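Local atomic coordinates of magnesium transporter MgtE (Enterococcus faecalis, PDB entry 2OUX), a protein that probably carries magnesium ions across the cell membrane as a homodimer, and is represented here by its cytosolic N domain and paired CBS domains. Residues Lys49-Gln52 against His53-Tyr57; Ser158-Tyr161 against Val162-Asn165. All coordinates share one frame; numbering follows the deposited sequence.

Contact 1: Lys49-Gln52 against His53-Tyr57; sequences KDRQ and HLYNY
The ring of Y55 lies over the backbone carbonyl of R51, one turn back on the same helix. R51 O sits 3.2 Å above the ring plane, over its centre. The same oxygen accepts the backbone N-H of Y55, with Y55 N to R51 O at 3.0 Å. It therefore has a hydrogen bond and an aromatic face as neighbours. CG of Y55 is anti to its carbonyl carbon (chi1 -61°), which folds the ring back over this turn.

The amide of Q52 comes to the edge of that ring. Q52 OE1 lies in the ring plane, 3.7 Å from Y55 CD1, and the amide is turned 77° from the ring. R51 runs alongside Y55, its CB 3.9 Å from Y55 OH. The Y55 hydroxyl is held by Y43 OH and by the E83 carboxylate. E83 also forms a salt bridge with R51 NH1, and its backbone O takes Q52 NE2.

Along the backbone, L54 N donates to D50 O at 3.1 Å. The bond from H53 N to K49 O is weak, at 3.4 Å. Y55 N is shared between R51 O and, weakly, Q52 O, which also receives a weak bond from N56 N. H53 CD2 also approaches K49 O, at 3.5 Å. The L54 side chain touches F27 of helix 24-31 and L63 of helix 60-67.

The main bonds follow the i to i+4 pattern of an alpha helix, here helix 48-57, packed among the other helices of the MgtE intracellular N domain.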
loop_
_atom_site.group_PDB
_atom_site.type_symbol
_atom_site.label_atom_id
_atom_site.label_comp_id
_atom_site.label_asym_id
_atom_site.label_seq_id
_atom_site.Cartn_x
_atom_site.Cartn_y
_atom_site.Cartn_z
ATOM N N LYS A 49 -27.388 -7.452 -23.409
ATOM C CA LYS A 49 -27.580 -6.380 -24.379
ATOM C C LYS A 49 -26.753 -5.146 -24.028
ATOM O O LYS A 49 -25.995 -4.632 -24.853
ATOM C CB LYS A 49 -29.066 -6.012 -24.459
ATOM C CG LYS A 49 -29.970 -7.210 -24.705
ATOM C CD LYS A 49 -31.451 -6.850 -24.616
ATOM C CE LYS A 49 -31.927 -6.045 -25.819
ATOM N NZ LYS A 49 -33.405 -5.807 -25.771
ATOM N N ASP A 50 -26.896 -4.676 -22.796
ATOM C CA ASP A 50 -26.164 -3.502 -22.356
ATOM C C ASP A 50 -24.649 -3.719 -22.314
ATOM O O ASP A 50 -23.885 -2.778 -22.509
ATOM C CB ASP A 50 -26.692 -3.046 -20.996
ATOM C CG ASP A 50 -28.167 -2.663 -21.047
ATOM O OD1 ASP A 50 -28.563 -1.945 -21.983
ATOM O OD2 ASP A 50 -28.934 -3.068 -20.151
ATOM N N ARG A 51 -24.205 -4.951 -22.079
ATOM C CA ARG A 51 -22.767 -5.218 -22.051
ATOM C C ARG A 51 -22.198 -4.923 -23.430
ATOM O O ARG A 51 -21.125 -4.333 -23.565
ATOM C CB ARG A 51 -22.465 -6.679 -21.712
ATOM C CG ARG A 51 -22.880 -7.139 -20.335
ATOM C CD ARG A 51 -22.296 -8.523 -20.057
ATOM N NE ARG A 51 -23.156 -9.302 -19.175
ATOM C CZ ARG A 51 -23.734 -10.444 -19.520
ATOM N NH1 ARG A 51 -23.540 -10.948 -20.731
ATOM N NH2 ARG A 51 -24.512 -11.082 -18.656
ATOM N N GLN A 52 -22.934 -5.342 -24.454
ATOM C CA GLN A 52 -22.522 -5.134 -25.835
ATOM C C GLN A 52 -22.294 -3.656 -26.149
ATOM O O GLN A 52 -21.272 -3.291 -26.738
ATOM C CB GLN A 52 -23.572 -5.718 -26.784
ATOM C CG GLN A 52 -23.568 -7.239 -26.850
ATOM C CD GLN A 52 -22.209 -7.802 -27.254
ATOM O OE1 GLN A 52 -21.482 -7.195 -28.043
ATOM N NE2 GLN A 52 -21.871 -8.974 -26.729
ATOM N N HIS A 53 -23.249 -2.811 -25.763
ATOM C CA HIS A 53 -23.127 -1.372 -25.994
ATOM C C HIS A 53 -21.867 -0.897 -25.311
ATOM O O HIS A 53 -21.088 -0.125 -25.872
ATOM C CB HIS A 53 -24.305 -0.608 -25.383
ATOM C CG HIS A 53 -25.596 -0.817 -26.094
ATOM N ND1 HIS A 53 -25.794 -0.464 -27.408
ATOM C CD2 HIS A 53 -26.780 -1.337 -25.666
ATOM C CE1 HIS A 53 -27.034 -0.751 -27.765
ATOM N NE2 HIS A 53 -27.648 -1.283 -26.718
ATOM N N LEU A 54 -21.682 -1.372 -24.083
ATOM C CA LEU A 54 -20.535 -0.987 -23.285
ATOM C C LEU A 54 -19.217 -1.281 -23.987
ATOM O O LEU A 54 -18.279 -0.490 -23.892
ATOM C CB LEU A 54 -20.603 -1.670 -21.922
ATOM C CG LEU A 54 -19.545 -1.263 -20.906
ATOM C CD1 LEU A 54 -20.037 -1.570 -19.522
ATOM C CD2 LEU A 54 -18.255 -1.995 -21.204
ATOM N N TYR A 55 -19.151 -2.400 -24.704
ATOM C CA TYR A 55 -17.942 -2.767 -25.438
ATOM C C TYR A 55 -17.692 -1.769 -26.565
ATOM O O TYR A 55 -16.555 -1.572 -26.991
ATOM C CB TYR A 55 -18.078 -4.178 -26.028
ATOM C CG TYR A 55 -18.285 -5.270 -24.995
ATOM C CD1 TYR A 55 -19.148 -6.341 -25.244
ATOM C CD2 TYR A 55 -17.623 -5.231 -23.765
ATOM C CE1 TYR A 55 -19.350 -7.342 -24.291
ATOM C CE2 TYR A 55 -17.817 -6.230 -22.805
ATOM C CZ TYR A 55 -18.679 -7.277 -23.072
ATOM O OH TYR A 55 -18.879 -8.245 -22.113
ATOM N N ASN A 56 -18.759 -1.135 -27.043
ATOM C CA ASN A 56 -18.636 -0.162 -28.124
ATOM C C ASN A 56 -18.163 1.221 -27.656
ATOM O O ASN A 56 -17.654 2.005 -28.454
ATOM C CB ASN A 56 -19.973 -0.009 -28.863
ATOM C CG ASN A 56 -20.466 -1.318 -29.468
ATOM O OD1 ASN A 56 -19.689 -2.082 -30.047
ATOM N ND2 ASN A 56 -21.767 -1.570 -29.353
ATOM N N TYR A 57 -18.321 1.524 -26.372
ATOM C CA TYR A 57 -17.917 2.831 -25.864
ATOM C C TYR A 57 -16.599 2.837 -25.102
ATOM O O TYR A 57 -16.101 3.899 -24.727
ATOM C CB TYR A 57 -19.011 3.411 -24.968
ATOM C CG TYR A 57 -20.353 3.566 -25.645
ATOM C CD1 TYR A 57 -20.454 4.110 -26.923
ATOM C CD2 TYR A 57 -21.524 3.171 -25.004
ATOM C CE1 TYR A 57 -21.690 4.268 -27.543
ATOM C CE2 TYR A 57 -22.764 3.324 -25.613
ATOM C CZ TYR A 57 -22.837 3.870 -26.883
ATOM O OH TYR A 57 -24.060 4.028 -27.485
#

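Contact 2: Ser158-Tyr161 against Val162-Asn165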
loop_
_atom_site.group_PDB
_atom_site.type_symbol
_atom_site.label_atom_id
_atom_site.label_comp_id
_atom_site.label_asym_id
_atom_site.label_seq_id
_atom_site.Cartn_x
_atom_site.Cartn_y
_atom_site.Cartn_z
ATOM N N SER A 158 16.757 12.200 -13.061
ATOM C CA SER A 158 16.608 11.225 -14.127
ATOM C C SER A 158 15.589 10.146 -13.744
ATOM O O SER A 158 14.769 9.730 -14.560
ATOM C CB SER A 158 17.971 10.602 -14.419
ATOM O OG SER A 158 17.906 9.716 -15.508
ATOM N N ALA A 159 15.643 9.693 -12.499
ATOM C CA ALA A 159 14.705 8.683 -12.024
ATOM C C ALA A 159 13.289 9.265 -12.050
ATOM O O ALA A 159 12.331 8.601 -12.463
ATOM C CB ALA A 159 15.078 8.263 -10.602
HETATM N N MSE A 160 13.175 10.515 -11.608
HETATM C CA MSE A 160 11.903 11.225 -11.559
HETATM C C MSE A 160 11.333 11.489 -12.944
HETATM O O MSE A 160 10.137 11.759 -13.088
HETATM C CB MSE A 160 12.065 12.556 -10.821
HETATM C CG MSE A 160 12.235 12.439 -9.307
HETATM SE SE MSE A 160 10.660 11.731 -8.384
HETATM C CE MSE A 160 9.307 12.569 -9.468
ATOM N N TYR A 161 12.184 11.427 -13.965
ATOM C CA TYR A 161 11.715 11.659 -15.326
ATOM C C TYR A 161 10.983 10.414 -15.802
ATOM O O TYR A 161 9.943 10.504 -16.462
ATOM C CB TYR A 161 12.890 11.968 -16.261
ATOM C CG TYR A 161 12.518 11.938 -17.729
ATOM C CD1 TYR A 161 11.648 12.884 -18.272
ATOM C CD2 TYR A 161 13.018 10.946 -18.570
ATOM C CE1 TYR A 161 11.287 12.841 -19.621
ATOM C CE2 TYR A 161 12.664 10.892 -19.918
ATOM C CZ TYR A 161 11.800 11.841 -20.437
ATOM O OH TYR A 161 11.457 11.786 -21.767
ATOM N N VAL A 162 11.534 9.250 -15.468
ATOM C CA VAL A 162 10.913 7.991 -15.849
ATOM C C VAL A 162 9.519 7.956 -15.238
ATOM O O VAL A 162 8.531 7.688 -15.916
ATOM C CB VAL A 162 11.705 6.781 -15.313
ATOM C CG1 VAL A 162 10.919 5.504 -15.558
ATOM C CG2 VAL A 162 13.066 6.702 -15.983
ATOM N N LEU A 163 9.452 8.241 -13.946
ATOM C CA LEU A 163 8.191 8.229 -13.229
ATOM C C LEU A 163 7.137 9.123 -13.859
ATOM O O LEU A 163 6.030 8.674 -14.147
ATOM C CB LEU A 163 8.430 8.643 -11.780
ATOM C CG LEU A 163 9.442 7.746 -11.069
ATOM C CD1 LEU A 163 9.842 8.362 -9.742
ATOM C CD2 LEU A 163 8.843 6.364 -10.870
ATOM N N LYS A 164 7.479 10.388 -14.085
ATOM C CA LYS A 164 6.530 11.327 -14.663
ATOM C C LYS A 164 6.119 11.059 -16.107
ATOM O O LYS A 164 4.935 11.144 -16.437
ATOM C CB LYS A 164 7.062 12.759 -14.575
ATOM C CG LYS A 164 6.117 13.790 -15.202
ATOM C CD LYS A 164 6.702 15.188 -15.170
ATOM C CE LYS A 164 5.731 16.215 -15.730
ATOM N NZ LYS A 164 6.287 17.597 -15.653
ATOM N N ASN A 165 7.084 10.741 -16.966
ATOM C CA ASN A 165 6.784 10.524 -18.378
ATOM C C ASN A 165 6.923 9.098 -18.904
ATOM O O ASN A 165 6.610 8.846 -20.069
ATOM C CB ASN A 165 7.656 11.440 -19.254
ATOM C CG ASN A 165 7.660 12.887 -18.783
ATOM O OD1 ASN A 165 8.491 13.281 -17.968
ATOM N ND2 ASN A 165 6.727 13.683 -19.296
#
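Backbone N-H groups of V162, L163, K164 and N165 bond the carbonyls four residues earlier, the first of them weakly and the last at 2.9 Å from N165 N to Y161 O, as in a regular alpha helix. This is helix 156-166, the crossover helix of the beta-alpha-beta unit in the first CBS domain, between strands 149-150 and 175-179.

Selenomethionine M160 meets L163 through apolar packing. The M160 chain bends at chi2 (-65°) and chi3 (-37°), and its SE meets L163 CD1 at 3.7 Å. Both side chains also touch L194 of helix 191-194, and M160 packs on I195 of the second subunit. K164 is fully extended beyond CG; its NZ makes a long, weak ion pair with D198 of that subunit. Within the same chain, S158 OG is hydrogen-bonded to Q154 NE2.

On another side of the helix, Y161 and N165 cross at about a right angle. The Y161 ring and N165 amide planes are 38° apart. N165 OD1 comes to the CD1-CE1 side of the ring, 3.2 Å from Y161 CD1.

Contacts 1 and 2 are both single-helix contacts, but they belong to different domains. Contact 1 lies in the N domain and contact 2 in the first CBS domain, later in the chain. Their centres are 37 Å apart and their nearest atoms about 24 Å apart, so they do not touch. Contact 1 is away from the annotated magnesium sites. Contact 2 is nearer to one: the side chain of L163 is about 10 Å from that of Y177, a magnesium ligand, and about 13 Å from a bound magnesium ion. Only contact 2 meets the second subunit of the homodimer; contact 1 packs within its own chain.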